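Local coordinates for protein amidohydrolase (Xanthomonas campestris pv. campestris, PDB 4DZH) that carries zinc in an amidohydrolase TIM barrel and probably deaminates adenosine-like substrates such as 5'-methylthioadenosine, at residues Asn77-Asn82 with Ile262-Thr267; Glu138-Phe141 with Val145-Ala148; Thr229-Gln234 with Leu294-Cys299; Gly281-His286 with Ala361-Phe366; Ile313-Asp316 with Ser320-Asp323. All coordinates share one frame; numbering follows the deposited sequence.

Contact 1 (Asn77-Asn82 with Ile262-Thr267); sequences NAHTHN and IAVHMT. With ZN (zinc ion), chain E.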
# COMPACT_ATOMS: atom_id res chain seq x y z
N ASN A 77 16.00 -2.69 -1.49
CA ASN A 77 15.46 -1.35 -1.37
C ASN A 77 16.55 -0.40 -1.84
O ASN A 77 17.50 -0.13 -1.12
CB ASN A 77 15.08 -1.08 0.10
CG ASN A 77 14.37 0.27 0.30
OD1 ASN A 77 14.54 1.24 -0.50
ND2 ASN A 77 13.61 0.39 1.40
N ALA A 78 16.40 0.09 -3.07
CA ALA A 78 17.52 0.74 -3.75
C ALA A 78 17.64 2.23 -3.46
O ALA A 78 18.42 2.93 -4.16
CB ALA A 78 17.39 0.47 -5.29
N HIS A 79 16.92 2.76 -2.45
CA HIS A 79 17.14 4.14 -2.00
C HIS A 79 16.62 4.38 -0.60
O HIS A 79 15.43 4.49 -0.39
CB HIS A 79 16.46 5.15 -2.93
CG HIS A 79 16.79 6.57 -2.57
ND1 HIS A 79 18.08 7.07 -2.63
CD2 HIS A 79 16.03 7.59 -2.08
CE1 HIS A 79 18.08 8.34 -2.26
NE2 HIS A 79 16.85 8.69 -1.92
N THR A 80 17.55 4.46 0.37
CA THR A 80 17.13 4.70 1.76
C THR A 80 17.87 5.86 2.43
O THR A 80 19.00 6.21 2.08
CB THR A 80 17.33 3.44 2.65
OG1 THR A 80 18.70 3.01 2.57
CG2 THR A 80 16.41 2.31 2.14
N HIS A 81 17.22 6.44 3.43
CA HIS A 81 17.85 7.35 4.39
C HIS A 81 17.43 6.78 5.74
O HIS A 81 16.56 7.33 6.41
CB HIS A 81 17.34 8.80 4.24
CG HIS A 81 17.46 9.36 2.86
ND1 HIS A 81 18.68 9.58 2.24
CD2 HIS A 81 16.51 9.76 1.98
CE1 HIS A 81 18.48 10.09 1.04
NE2 HIS A 81 17.17 10.18 0.84
N ASN A 82 18.03 5.66 6.11
CA ASN A 82 17.40 4.84 7.15
C ASN A 82 17.33 5.41 8.60
O ASN A 82 16.38 5.10 9.32
CB ASN A 82 17.92 3.38 7.08
CG ASN A 82 17.04 2.50 6.18
OD1 ASN A 82 15.88 2.86 5.82
ND2 ASN A 82 17.55 1.32 5.83
N ILE A 262 23.71 5.84 -10.35
CA ILE A 262 22.41 5.42 -9.85
C ILE A 262 21.58 6.69 -9.68
O ILE A 262 21.82 7.47 -8.75
CB ILE A 262 22.56 4.71 -8.48
CG1 ILE A 262 23.63 3.62 -8.52
CG2 ILE A 262 21.19 4.19 -8.03
CD1 ILE A 262 24.03 3.07 -7.12
N ALA A 263 20.63 6.92 -10.59
CA ALA A 263 19.88 8.17 -10.61
C ALA A 263 18.55 7.99 -9.91
O ALA A 263 17.68 7.26 -10.38
CB ALA A 263 19.64 8.60 -12.07
N VAL A 264 18.38 8.69 -8.80
CA VAL A 264 17.18 8.47 -7.98
C VAL A 264 16.08 9.48 -8.27
O VAL A 264 16.33 10.68 -8.46
CB VAL A 264 17.58 8.53 -6.50
CG1 VAL A 264 16.37 8.18 -5.61
CG2 VAL A 264 18.74 7.54 -6.26
N HIS A 265 14.85 8.97 -8.38
CA HIS A 265 13.61 9.76 -8.54
C HIS A 265 13.24 9.96 -9.98
O HIS A 265 12.32 9.35 -10.51
CB HIS A 265 13.57 11.06 -7.72
CG HIS A 265 13.65 10.84 -6.22
ND1 HIS A 265 12.74 10.07 -5.52
CD2 HIS A 265 14.53 11.32 -5.30
CE1 HIS A 265 13.05 10.08 -4.23
NE2 HIS A 265 14.15 10.80 -4.08
N MET A 266 13.98 10.85 -10.62
CA MET A 266 13.88 11.00 -12.07
C MET A 266 12.42 11.19 -12.52
O MET A 266 11.97 10.49 -13.45
CB MET A 266 14.58 9.79 -12.74
CG MET A 266 16.10 9.70 -12.49
SD MET A 266 16.99 10.87 -13.55
CE MET A 266 17.46 9.75 -14.89
N THR A 267 11.69 12.10 -11.87
CA THR A 267 10.28 12.39 -12.19
C THR A 267 10.12 13.33 -13.37
O THR A 267 9.13 13.26 -14.10
CB THR A 267 9.50 13.03 -11.03
OG1 THR A 267 10.06 14.29 -10.69
CG2 THR A 267 9.50 12.12 -9.76
ZN ZN E . 16.38 10.45 -0.95
O HOH W 1 15.00 11.75 -1.66
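Val264 CG1 lies over the face of the His79 ring, 3.5 Å from its centroid and 9° off the normal, a CH-pi contact. The valine can do this because CG1 lies anti to its backbone N (chi1 -175°), which sends it forward while CG2 stays near His79 ND1. The same CG1 also rests on a face of the next imidazole, that of His265, so the methyl is wedged between two histidine rings whose planes stand 78° apart. This hydrocarbon wedge is the tight part. His79 ND1 is hydrogen-bonded to His226 NE2, which together with the zinc bond at NE2 holds the ring's rotation.

Toward the metal the contact opens out. His79 NE2 and His265 NE2 remain 4.1 Å apart and meet obliquely, with the zinc site beside them. His79 NE2 binds the zinc at 2.1 Å and His81 NE2 binds it at 2.0 Å. His265 stays off the metal and instead hydrogen-bonds through NE2 to the zinc-bound water at 2.7 Å. With His228 and Asp316 completing the coordination, this is the His-X-His zinc site at the C-terminal end of a barrel strand, characteristic of the amidohydrolase superfamily.

Contact 2 (Glu138-Phe141 with Val145-Ala148); sequences ENYF and VQAA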
# COMPACT_ATOMS: atom_id res chain seq x y z
N GLU A 138 22.07 2.73 0.84
CA GLU A 138 21.95 3.71 1.91
C GLU A 138 22.58 5.06 1.54
O GLU A 138 23.63 5.13 0.89
CB GLU A 138 22.70 3.17 3.15
CG GLU A 138 22.46 3.99 4.41
CD GLU A 138 20.97 4.10 4.80
OE1 GLU A 138 20.19 3.09 4.81
OE2 GLU A 138 20.60 5.22 5.18
N ASN A 139 21.93 6.14 2.00
CA ASN A 139 22.43 7.47 1.65
C ASN A 139 22.26 8.37 2.88
O ASN A 139 21.20 8.97 3.06
CB ASN A 139 21.58 7.94 0.45
CG ASN A 139 22.03 9.25 -0.14
OD1 ASN A 139 22.66 10.05 0.50
ND2 ASN A 139 21.64 9.49 -1.41
N TYR A 140 23.26 8.42 3.76
CA TYR A 140 23.13 9.24 4.97
C TYR A 140 24.50 9.64 5.56
O TYR A 140 25.56 9.05 5.21
CB TYR A 140 22.29 8.58 6.06
CG TYR A 140 21.48 9.60 6.89
CD1 TYR A 140 20.39 10.29 6.33
CD2 TYR A 140 21.83 9.89 8.22
CE1 TYR A 140 19.68 11.19 7.06
CE2 TYR A 140 21.13 10.81 8.96
CZ TYR A 140 20.05 11.45 8.38
OH TYR A 140 19.32 12.37 9.12
N PHE A 141 24.45 10.67 6.42
CA PHE A 141 25.61 11.11 7.18
C PHE A 141 26.04 9.99 8.09
O PHE A 141 25.25 9.12 8.43
CB PHE A 141 25.23 12.36 7.98
CG PHE A 141 24.74 13.51 7.12
CD1 PHE A 141 25.64 14.31 6.44
CD2 PHE A 141 23.39 13.77 7.01
CE1 PHE A 141 25.21 15.36 5.64
CE2 PHE A 141 22.93 14.82 6.22
CZ PHE A 141 23.86 15.61 5.53
N VAL A 145 29.37 4.69 10.67
CA VAL A 145 28.56 4.02 11.67
C VAL A 145 27.57 3.09 10.98
O VAL A 145 27.41 1.93 11.39
CB VAL A 145 27.77 5.06 12.49
CG1 VAL A 145 26.76 4.38 13.39
CG2 VAL A 145 28.74 5.98 13.29
N GLN A 146 26.97 3.55 9.89
CA GLN A 146 26.00 2.70 9.20
C GLN A 146 26.60 1.40 8.68
O GLN A 146 26.01 0.36 8.84
CB GLN A 146 25.39 3.44 8.02
CG GLN A 146 24.59 4.64 8.51
CD GLN A 146 23.82 5.28 7.36
OE1 GLN A 146 24.43 5.79 6.41
NE2 GLN A 146 22.49 5.27 7.46
N ALA A 147 27.76 1.50 8.05
CA ALA A 147 28.44 0.31 7.54
C ALA A 147 28.69 -0.69 8.67
O ALA A 147 28.38 -1.87 8.55
CB ALA A 147 29.75 0.69 6.81
N ALA A 148 29.16 -0.17 9.79
CA ALA A 148 29.44 -1.03 10.95
C ALA A 148 28.16 -1.68 11.46
O ALA A 148 28.15 -2.89 11.77
CB ALA A 148 30.12 -0.24 12.05
O HOH W 2 25.01 6.21 3.63
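Gln146 supplies most of the buried surface here, reaching from its helix to Glu138 near the end of strand 133-139 and Tyr140 just after it. Its CG lies anti to the carbonyl carbon and the chain then runs extended, so the terminal amide is carried across to the CG of Glu138 and the CB of Tyr140. Gln146 OE1 touches Tyr140 CB at 3.5 Å and Glu138 CG at 3.3 Å, both plain van der Waals contacts.

Glu138 bends at its second torsion (58°), which folds the carboxylate back beside the glutamine. Carboxylate and amide planes stand 74° apart. The bond from Gln146 NE2 to Glu138 OE2, at 3.0 Å, is weak and bent, with an N-H...O angle of 143°. Thr121 offers NE2 a second, also weak, partner. The carboxylate is held more firmly from other directions: OE1 meets the hydroxyls of Tyr150 and Thr80, and OE2 also takes the backbone N-H of Asn82.

On the other end of the amide a water joins helix to strand, accepting from Tyr140 N at 2.8 Å and probably donating to Gln146 OE1 at 2.9 Å. The Tyr140 ring itself turns away from the helix, its hydroxyl bonded to Glu108. Strand 133-139, helix 143-152 and strand 156-163 form one beta-alpha-beta unit of the TIM barrel, and the contact ties the C-terminal end of its first strand to the helix that follows.

Contact 3 (Thr229-Gln234 with Leu294-Cys299); sequences THETAQ and LASGFC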
# COMPACT_ATOMS: atom_id res chain seq x y z
N THR A 229 18.32 12.79 -8.66
CA THR A 229 18.41 13.45 -9.98
C THR A 229 17.03 13.76 -10.58
O THR A 229 16.20 12.86 -10.76
CB THR A 229 19.16 12.54 -10.96
OG1 THR A 229 20.41 12.12 -10.40
CG2 THR A 229 19.45 13.26 -12.32
N HIS A 230 16.77 15.03 -10.94
CA HIS A 230 15.50 15.38 -11.60
C HIS A 230 14.27 14.98 -10.76
O HIS A 230 13.23 14.50 -11.28
CB HIS A 230 15.40 14.80 -13.03
CG HIS A 230 16.17 15.59 -14.05
ND1 HIS A 230 15.68 15.82 -15.32
CD2 HIS A 230 17.40 16.16 -14.00
CE1 HIS A 230 16.57 16.53 -16.00
NE2 HIS A 230 17.62 16.75 -15.22
N GLU A 231 14.38 15.21 -9.46
CA GLU A 231 13.31 14.86 -8.55
C GLU A 231 12.12 15.82 -8.66
O GLU A 231 10.96 15.44 -8.46
CB GLU A 231 13.86 14.81 -7.11
CG GLU A 231 12.76 14.41 -6.12
CD GLU A 231 13.23 14.28 -4.70
OE1 GLU A 231 14.35 14.74 -4.40
OE2 GLU A 231 12.48 13.67 -3.88
N THR A 232 12.38 17.09 -9.01
CA THR A 232 11.29 18.06 -9.01
C THR A 232 11.40 19.01 -10.20
O THR A 232 12.49 19.20 -10.74
CB THR A 232 11.24 18.92 -7.71
OG1 THR A 232 12.40 19.74 -7.61
CG2 THR A 232 11.15 18.05 -6.45
N ALA A 233 10.25 19.54 -10.62
CA ALA A 233 10.17 20.63 -11.57
C ALA A 233 11.06 21.80 -11.16
O ALA A 233 11.75 22.37 -12.02
CB ALA A 233 8.71 21.11 -11.72
N GLN A 234 11.03 22.16 -9.88
CA GLN A 234 11.76 23.35 -9.42
C GLN A 234 13.27 23.14 -9.54
O GLN A 234 14.00 24.08 -9.84
CB GLN A 234 11.35 23.78 -8.00
CG GLN A 234 11.98 25.12 -7.53
CD GLN A 234 11.52 26.34 -8.35
OE1 GLN A 234 10.35 26.74 -8.31
NE2 GLN A 234 12.46 26.94 -9.10
N LEU A 294 5.16 13.86 -1.79
CA LEU A 294 5.80 15.18 -1.79
C LEU A 294 5.34 15.99 -3.00
O LEU A 294 5.78 17.12 -3.21
CB LEU A 294 7.33 15.04 -1.81
CG LEU A 294 7.89 14.48 -0.49
CD1 LEU A 294 9.41 14.24 -0.57
CD2 LEU A 294 7.50 15.37 0.67
N ALA A 295 4.45 15.39 -3.79
CA ALA A 295 4.02 16.01 -5.07
C ALA A 295 5.22 16.30 -5.96
O ALA A 295 5.31 17.37 -6.59
CB ALA A 295 3.18 17.26 -4.85
N SER A 296 6.14 15.36 -6.02
CA SER A 296 7.31 15.54 -6.88
C SER A 296 7.04 15.29 -8.34
O SER A 296 7.74 15.82 -9.21
CB SER A 296 8.48 14.67 -6.40
OG SER A 296 8.72 14.93 -5.02
N GLY A 297 6.04 14.46 -8.62
CA GLY A 297 5.77 14.12 -10.01
C GLY A 297 5.69 12.64 -10.31
O GLY A 297 5.55 11.80 -9.39
N PHE A 298 5.87 12.32 -11.60
CA PHE A 298 5.52 11.00 -12.15
C PHE A 298 6.64 10.45 -13.03
O PHE A 298 6.71 10.70 -14.24
CB PHE A 298 4.22 11.10 -12.97
CG PHE A 298 3.04 11.57 -12.16
CD1 PHE A 298 2.31 10.66 -11.40
CD2 PHE A 298 2.68 12.92 -12.13
CE1 PHE A 298 1.22 11.08 -10.63
CE2 PHE A 298 1.60 13.35 -11.37
CZ PHE A 298 0.87 12.43 -10.61
N CYS A 299 7.55 9.75 -12.39
CA CYS A 299 8.57 9.01 -13.10
C CYS A 299 7.96 8.09 -14.13
O CYS A 299 6.99 7.35 -13.84
CB CYS A 299 9.42 8.20 -12.10
SG CYS A 299 10.67 7.22 -12.78
O HOH W 3 9.99 12.59 -3.96
O HOH W 4 7.74 18.80 -9.05
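This is a loop-to-loop contact bridged by water, between the turn that follows barrel strand 225-229 and the loop between helices 288-293 and 301-306. Direct touching is slight and centres on Ser296, whose CB lies 3.3 Å from the carbonyl O of Glu231. Thr232 adds only a methyl, CG2, near Ser296 OG. Its own hydroxyl is turned to Glu235 N, where it caps the start of helix 233-243.

Polar connection comes through two waters. The side chain of Glu231 is fully extended, CG anti to the backbone N (chi1 -179°), and this carries OE2 alongside the serine hydroxyl without bonding it directly, the two oxygens being 4.1 Å apart. One water spans that distance: it donates to Glu231 OE2 at 2.7 Å and is hydrogen-bonded to Ser296 OG at 2.9 Å. The second water accepts from Ala233 N at 3.1 Å and donates to Ser296 O at 3.0 Å, joining the first turn of the helix to the facing loop.

Between these bridges Glu231 O and Ser296 O come within 3.3 Å of each other. Both are acceptors; the hydroxyl of Thr267 lies within bonding distance of both and can give its single proton to one at a time or share it. Glu231 is a zinc ligand in a structure of this protein, and here the nearest atom of its side chain is about 4 Å from a zinc ion. This is consistent with Ser296 helping, through water, to place a carboxylate that can reach zinc.

Contact 4 (Gly281-His286 with Ala361-Phe366); sequences GVSVVH and ARALGF. With GOL (glycerol), chain C.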
# COMPACT_ATOMS: atom_id res chain seq x y z
N GLY A 281 24.30 3.00 -19.61
CA GLY A 281 24.24 2.02 -18.54
C GLY A 281 23.80 2.60 -17.20
O GLY A 281 24.23 2.12 -16.14
N VAL A 282 22.99 3.65 -17.25
CA VAL A 282 22.56 4.30 -16.02
C VAL A 282 21.43 3.49 -15.41
O VAL A 282 20.56 2.97 -16.15
CB VAL A 282 22.02 5.69 -16.30
CG1 VAL A 282 21.55 6.37 -15.01
CG2 VAL A 282 23.12 6.55 -16.94
N SER A 283 21.43 3.36 -14.07
CA SER A 283 20.24 2.81 -13.39
C SER A 283 19.36 3.91 -12.83
O SER A 283 19.84 4.93 -12.33
CB SER A 283 20.64 1.85 -12.27
OG SER A 283 21.31 0.71 -12.77
N VAL A 284 18.05 3.72 -12.91
CA VAL A 284 17.09 4.64 -12.30
C VAL A 284 16.46 3.93 -11.10
O VAL A 284 15.98 2.79 -11.23
CB VAL A 284 16.01 5.11 -13.30
CG1 VAL A 284 14.96 5.90 -12.62
CG2 VAL A 284 16.68 6.03 -14.35
N VAL A 285 16.47 4.60 -9.95
CA VAL A 285 15.66 4.11 -8.80
C VAL A 285 14.36 4.90 -8.68
O VAL A 285 14.34 6.12 -8.48
CB VAL A 285 16.44 4.25 -7.50
CG1 VAL A 285 15.56 3.68 -6.37
CG2 VAL A 285 17.78 3.51 -7.60
N HIS A 286 13.25 4.16 -8.77
CA HIS A 286 11.90 4.70 -8.67
C HIS A 286 11.40 4.59 -7.23
O HIS A 286 11.40 3.50 -6.65
CB HIS A 286 11.03 3.91 -9.65
CG HIS A 286 9.61 4.36 -9.76
ND1 HIS A 286 9.20 5.68 -9.66
CD2 HIS A 286 8.47 3.63 -9.97
CE1 HIS A 286 7.88 5.74 -9.81
NE2 HIS A 286 7.42 4.51 -10.00
N ALA A 361 19.59 -5.23 -7.48
CA ALA A 361 20.90 -5.89 -7.40
C ALA A 361 21.85 -5.25 -8.40
O ALA A 361 22.95 -4.83 -8.03
CB ALA A 361 20.77 -7.36 -7.69
N ARG A 362 21.38 -5.14 -9.64
CA ARG A 362 22.19 -4.55 -10.72
C ARG A 362 22.50 -3.07 -10.51
O ARG A 362 23.61 -2.60 -10.84
CB ARG A 362 21.49 -4.74 -12.05
CG ARG A 362 21.54 -6.18 -12.52
CD ARG A 362 20.71 -6.37 -13.78
NE ARG A 362 20.81 -7.76 -14.26
CZ ARG A 362 20.17 -8.23 -15.33
NH1 ARG A 362 19.40 -7.42 -16.05
NH2 ARG A 362 20.33 -9.49 -15.71
N ALA A 363 21.53 -2.33 -9.96
CA ALA A 363 21.75 -0.89 -9.70
C ALA A 363 22.87 -0.68 -8.68
O ALA A 363 23.58 0.32 -8.73
CB ALA A 363 20.45 -0.25 -9.21
N LEU A 364 23.02 -1.60 -7.74
CA LEU A 364 23.98 -1.42 -6.66
C LEU A 364 25.31 -2.10 -6.99
O LEU A 364 26.25 -2.01 -6.22
CB LEU A 364 23.43 -2.00 -5.34
CG LEU A 364 22.46 -1.14 -4.51
CD1 LEU A 364 21.30 -0.61 -5.36
CD2 LEU A 364 21.91 -1.97 -3.34
N GLY A 365 25.39 -2.74 -8.16
CA GLY A 365 26.60 -3.46 -8.54
C GLY A 365 26.74 -4.84 -7.91
O GLY A 365 27.84 -5.45 -7.88
N PHE A 366 25.61 -5.37 -7.43
CA PHE A 366 25.56 -6.67 -6.76
C PHE A 366 24.87 -7.73 -7.64
O PHE A 366 24.54 -8.84 -7.17
CB PHE A 366 24.76 -6.55 -5.45
CG PHE A 366 25.38 -5.66 -4.39
CD1 PHE A 366 26.72 -5.32 -4.38
CD2 PHE A 366 24.56 -5.16 -3.36
CE1 PHE A 366 27.24 -4.51 -3.37
CE2 PHE A 366 25.08 -4.37 -2.35
CZ PHE A 366 26.42 -4.03 -2.36
C1 GOL C . 24.45 1.64 -13.03
O1 GOL C . 23.77 0.81 -13.95
C2 GOL C . 24.65 0.85 -11.75
O2 GOL C . 25.02 -0.49 -12.04
C3 GOL C . 25.70 1.51 -10.84
O3 GOL C . 26.09 0.59 -9.83
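A glycerol, probably from the crystallisation liquor, supplies the polar links between Ser283 and the end of helix 349-363, where the protein surfaces themselves meet only by van der Waals contact. Ser283 CB sits 3.7 Å from Ala363 CB, and Ser283 OG comes to 3.5 Å from Ala363 CA. The small size of both side chains allows the strand and the helix to approach this closely.

All three glycerol hydroxyls are used. O1 is gripped on the strand side, taking a proton from Ser283 OG at 2.7 Å and giving one to Gly281 O at 2.6 Å. On the helix side O2 donates to Arg362 O and O3 donates to Ala363 O, each at 2.8 Å. The serine hydroxyl is swung to lie beside its backbone N and anti to the carbonyl carbon (chi1 -64°), a position from which it reaches both the glycerol and Asn310 ND2.

The carbonyls engaged by O2 and O3 belong to the last turn of the helix, where the chain leaves through a Schellman motif at Gly365. There Phe366 N bonds back to Ala361 O at 2.8 Å. A second Schellman motif, at Gly281, ends helix 271-280 just ahead of the strand.

Strand 283-286 lies between strands 261-265 and 310-313 in the parallel barrel sheet, and Ala363 also rests on Asn310 and Ala312, so the C-terminal turn of helix 349-363 packs across two adjacent strands.

Contact 5 (Ile313-Asp316 with Ser320-Asp323); sequences IGTD and SNND. With MG (magnesium ion), chain B; ZN (zinc ion), chain E; ZN (zinc ion), chain F.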
# COMPACT_ATOMS: atom_id res chain seq x y z
N ILE A 313 13.69 -0.14 -7.38
CA ILE A 313 12.64 0.44 -6.57
C ILE A 313 13.21 0.72 -5.18
O ILE A 313 14.00 -0.07 -4.65
CB ILE A 313 11.43 -0.53 -6.49
CG1 ILE A 313 10.78 -0.68 -7.87
CG2 ILE A 313 10.36 -0.03 -5.46
CD1 ILE A 313 9.70 -1.74 -7.97
N GLY A 314 12.87 1.88 -4.65
CA GLY A 314 13.30 2.26 -3.31
C GLY A 314 12.16 2.98 -2.57
O GLY A 314 11.17 3.45 -3.17
N THR A 315 12.29 3.13 -1.27
CA THR A 315 11.23 3.71 -0.44
C THR A 315 11.49 5.19 -0.09
O THR A 315 10.54 5.88 0.30
CB THR A 315 10.99 2.92 0.89
OG1 THR A 315 12.22 2.87 1.64
CG2 THR A 315 10.46 1.47 0.62
N ASP A 316 12.76 5.64 -0.15
CA ASP A 316 13.17 6.93 0.43
C ASP A 316 13.00 6.81 1.93
O ASP A 316 12.92 5.67 2.46
CB ASP A 316 12.35 8.11 -0.19
CG ASP A 316 13.14 9.43 -0.30
OD1 ASP A 316 14.38 9.54 -0.13
OD2 ASP A 316 12.41 10.38 -0.67
N SER A 320 8.92 10.74 4.57
CA SER A 320 8.14 10.93 3.32
C SER A 320 7.76 9.59 2.67
O SER A 320 8.10 9.34 1.50
CB SER A 320 8.86 11.83 2.34
OG SER A 320 9.99 11.22 1.75
N ASN A 321 7.12 8.75 3.47
CA ASN A 321 6.59 7.51 2.93
C ASN A 321 5.31 7.03 3.59
O ASN A 321 4.29 6.92 2.91
CB ASN A 321 7.69 6.41 2.81
CG ASN A 321 7.21 5.21 2.01
OD1 ASN A 321 6.22 4.55 2.38
ND2 ASN A 321 7.89 4.92 0.92
N ASN A 322 5.27 6.67 4.89
CA ASN A 322 6.31 6.84 5.91
C ASN A 322 6.81 5.49 6.41
O ASN A 322 7.25 5.37 7.59
CB ASN A 322 5.67 7.59 7.07
CG ASN A 322 5.48 9.04 6.75
OD1 ASN A 322 6.05 9.56 5.79
ND2 ASN A 322 4.65 9.71 7.53
N ASP A 323 6.70 4.45 5.58
CA ASP A 323 7.23 3.13 5.98
C ASP A 323 8.35 2.67 5.06
O ASP A 323 8.72 3.34 4.08
CB ASP A 323 6.14 2.09 6.13
CG ASP A 323 5.29 1.95 4.87
OD1 ASP A 323 5.81 2.22 3.77
OD2 ASP A 323 4.13 1.48 4.98
MG MG B . 5.02 3.01 2.04
ZN ZN E . 16.38 10.45 -0.95
ZN ZN F . 13.55 11.97 -0.52
O HOH W 5 3.61 4.30 3.06
O HOH W 6 3.54 1.50 2.27
O HOH W 7 6.36 1.83 1.05
O HOH W 1 15.00 11.75 -1.66
O HOH W 8 12.72 13.72 -1.41
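The amide of Asn321 meets Thr315 and a magnesium ion with its two ends. At one, ND2 donates to Thr315 O at 2.9 Å along a fairly straight path (158°); the acceptor lies close to the amide plane, and the N-H arrives on a carbonyl lone pair. At the other, OD1 binds magnesium at 2.0 Å. Over the carbonyl plane, 40° out of it, the backbone N of Asp323 donates to the same OD1, forming an Asx turn. Metal bond, turn and the bond to Thr315 together fix the amide's rotation, and Glu329 gives ND2 a further partner. Asp323 OD1 joins the magnesium at 2.1 Å, with three waters and Glu289 filling the remaining sites.

The second flat group, the carboxylate of Asp316, faces the zinc site. OD1 lies 2.4 Å from the zinc shared with His79 and His81; the second zinc is 2.0 Å from OD2 and 2.6 Å from OD1, so the group bridges both metals unevenly. Ser320 OG stands 3.5 Å from Asp316 OD2, and Ser290 is hydrogen-bonded to both residues, linking them as a second shell. Thr315 OG1 donates to Asp316 O and is also bonded to Asn77.

Apart from Ile313, which ends strand 310-313, both segments lie in the loop between that strand and helix 326-341. Ile313 O bonds to the backbone of Ala78 in strand 69-80, while Asn322 packs against Tyr403 of the second subunit.

From the N terminus, contact 1 opens on strand 69-80 and closes 180 residues later on strand 261-265; contact 2, a short turn from strand to helix, is nested inside that loop. Contact 3 begins at Thr229 before contact 1 has closed and ends after it, so these two cross. Contact 4 starts at Gly281 before contact 3 closes, crossing it in turn, and runs on to the end of helix 349-363, with contact 5 nested within. Neighbouring barrel strands join contact 1 to contacts 2, 3 and 4, and a backbone bond joins it to contact 5, with which it shares a zinc ion and its water. Contacts 3 and 5 both reach the second subunit.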